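Local coordinates for protein YghZ aldo-keto reductase (Escherichia coli, PDB 3N6Q) that probably catalyses the NADPH-dependent reduction of aldehydes and ketones, as a TIM-barrel member of the aldo-keto reductase family, at residues 196-201 with 287-291. Residues are numbered along the deposited sequence; the frame is centred on the assembly and turned at random.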
loop_
_atom_site.group_PDB
_atom_site.type_symbol
_atom_site.label_atom_id
_atom_site.label_comp_id
_atom_site.label_asym_id
_atom_site.label_seq_id
_atom_site.Cartn_x
_atom_site.Cartn_y
_atom_site.Cartn_z
ATOM N N TYR B 196 35.353 8.628 -5.491
ATOM C CA TYR B 196 35.726 9.991 -5.972
ATOM C C TYR B 196 36.733 10.581 -5.002
ATOM O O TYR B 196 36.503 10.601 -3.797
ATOM C CB TYR B 196 34.462 10.863 -5.988
ATOM C CG TYR B 196 34.681 12.222 -6.634
ATOM C CD1 TYR B 196 35.769 12.443 -7.481
ATOM C CD2 TYR B 196 33.856 13.287 -6.309
ATOM C CE1 TYR B 196 35.929 13.701 -8.132
ATOM C CE2 TYR B 196 34.059 14.553 -6.885
ATOM C CZ TYR B 196 35.061 14.732 -7.809
ATOM O OH TYR B 196 35.229 15.993 -8.401
ATOM N N ASN B 197 37.918 10.938 -5.499
ATOM C CA ASN B 197 38.915 11.561 -4.650
ATOM C C ASN B 197 39.927 12.271 -5.558
ATOM O O ASN B 197 39.802 12.278 -6.801
ATOM C CB ASN B 197 39.639 10.501 -3.769
ATOM C CG ASN B 197 40.201 9.310 -4.577
ATOM O OD1 ASN B 197 41.116 9.460 -5.378
ATOM N ND2 ASN B 197 39.683 8.101 -4.303
ATOM N N LEU B 198 40.999 12.753 -4.948
ATOM C CA LEU B 198 41.943 13.546 -5.719
ATOM C C LEU B 198 42.577 12.745 -6.848
ATOM O O LEU B 198 42.884 13.303 -7.898
ATOM C CB LEU B 198 43.042 14.079 -4.794
ATOM C CG LEU B 198 42.923 15.508 -4.301
ATOM C CD1 LEU B 198 44.157 15.731 -3.430
ATOM C CD2 LEU B 198 42.966 16.491 -5.459
ATOM N N LEU B 199 42.725 11.435 -6.652
ATOM C CA LEU B 199 43.439 10.574 -7.575
ATOM C C LEU B 199 42.490 9.868 -8.521
ATOM O O LEU B 199 42.930 9.148 -9.393
ATOM C CB LEU B 199 44.246 9.501 -6.818
ATOM C CG LEU B 199 45.124 10.147 -5.739
ATOM C CD1 LEU B 199 46.003 9.065 -5.175
ATOM C CD2 LEU B 199 45.966 11.260 -6.375
ATOM N N ASN B 200 41.186 10.021 -8.300
ATOM C CA ASN B 200 40.219 9.258 -9.093
ATOM C C ASN B 200 39.067 10.137 -9.532
ATOM O O ASN B 200 38.116 10.388 -8.761
ATOM C CB ASN B 200 39.721 8.003 -8.354
ATOM C CG ASN B 200 38.744 7.203 -9.207
ATOM O OD1 ASN B 200 38.424 7.599 -10.331
ATOM N ND2 ASN B 200 38.230 6.139 -8.664
ATOM N N ARG B 201 39.200 10.710 -10.728
ATOM C CA ARG B 201 38.237 11.705 -11.176
ATOM C C ARG B 201 37.348 11.246 -12.301
ATOM O O ARG B 201 36.811 12.064 -13.010
ATOM C CB ARG B 201 38.900 13.041 -11.537
ATOM C CG ARG B 201 39.807 13.457 -10.387
ATOM C CD ARG B 201 40.022 14.881 -10.379
ATOM N NE ARG B 201 41.240 15.122 -9.669
ATOM C CZ ARG B 201 41.935 16.225 -9.823
ATOM N NH1 ARG B 201 41.464 17.154 -10.671
ATOM N NH2 ARG B 201 43.059 16.390 -9.117
ATOM N N SER B 287 39.086 18.537 1.935
ATOM C CA SER B 287 38.699 19.920 1.606
ATOM C C SER B 287 38.536 20.056 0.098
ATOM O O SER B 287 37.650 20.721 -0.383
ATOM C CB SER B 287 39.807 20.880 2.095
ATOM O OG SER B 287 39.821 20.916 3.525
ATOM N N TRP B 288 39.418 19.401 -0.635
ATOM C CA TRP B 288 39.365 19.445 -2.090
ATOM C C TRP B 288 38.067 18.934 -2.666
ATOM O O TRP B 288 37.491 19.523 -3.554
ATOM C CB TRP B 288 40.565 18.716 -2.679
ATOM C CG TRP B 288 40.654 18.846 -4.181
ATOM C CD1 TRP B 288 41.432 19.754 -4.910
ATOM C CD2 TRP B 288 40.019 17.988 -5.143
ATOM N NE1 TRP B 288 41.252 19.510 -6.288
ATOM C CE2 TRP B 288 40.371 18.460 -6.444
ATOM C CE3 TRP B 288 39.143 16.891 -5.034
ATOM C CZ2 TRP B 288 39.932 17.822 -7.610
ATOM C CZ3 TRP B 288 38.674 16.286 -6.192
ATOM C CH2 TRP B 288 39.060 16.760 -7.476
ATOM N N LEU B 289 37.571 17.814 -2.131
ATOM C CA LEU B 289 36.254 17.345 -2.554
ATOM C C LEU B 289 35.164 18.333 -2.208
ATOM O O LEU B 289 34.218 18.512 -2.981
ATOM C CB LEU B 289 35.980 15.952 -1.893
ATOM C CG LEU B 289 36.824 14.828 -2.523
ATOM C CD1 LEU B 289 36.844 13.552 -1.593
ATOM C CD2 LEU B 289 36.179 14.428 -3.907
ATOM N N LEU B 290 35.256 18.935 -1.030
ATOM C CA LEU B 290 34.198 19.779 -0.471
ATOM C C LEU B 290 34.370 21.299 -0.869
ATOM O O LEU B 290 33.704 22.180 -0.295
ATOM C CB LEU B 290 34.267 19.733 1.040
ATOM C CG LEU B 290 33.755 18.383 1.617
ATOM C CD1 LEU B 290 33.968 18.323 3.106
ATOM C CD2 LEU B 290 32.256 18.131 1.220
ATOM N N LYS B 291 35.246 21.558 -1.834
ATOM C CA LYS B 291 35.667 22.945 -2.154
ATOM C C LYS B 291 34.571 23.723 -2.848
ATOM O O LYS B 291 34.632 24.972 -2.956
ATOM C CB LYS B 291 36.888 22.924 -3.081
ATOM C CG LYS B 291 36.614 22.366 -4.502
ATOM C CD LYS B 291 37.996 22.155 -5.265
ATOM C CE LYS B 291 37.872 21.457 -6.620
ATOM N NZ LYS B 291 37.355 20.018 -6.494
#
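Trp288, in the last turn of helix 281-289, reaches into the loop 196-201. Its t rotamer (chi1 -174°) carries the indole between Leu198, Arg201 and Tyr196. Leu198 has an off-well chi1 of -99°, and its CD2 sits over the indole face, 3.3 Å from Trp288 CD2, in a CH-pi contact. The guanidinium of Arg201 lays one face near the indole, with CZ 3.4 Å from Trp288 CZ2. Arg201 is held there by a hydrogen bond from its NE to Leu198 O (3.0 Å) and by a salt bridge to Asp329.

Leu289 makes a second, smaller contact. Its CD2 lies over the Tyr196 ring, 3.5 Å from Tyr196 CD2, again as CH-pi. The t rotamer of Tyr196 also brings its OH to 4.0 Å from Trp288 CH2.

The loop is shaped by a type I turn from Asn197 to Asn200. With chi1 in the p well (52°), the Asn197 side chain folds back so that OD1 accepts from Leu199 N (2.8 Å), an Asx turn.

In this TIM barrel, the buried contact joins the loop after strand 191-193 to the C-terminal end of helix 281-289, before strand 297-300. Leu289 also touches that strand, while helix 322-334 packs on Leu198, Arg201 and Trp288.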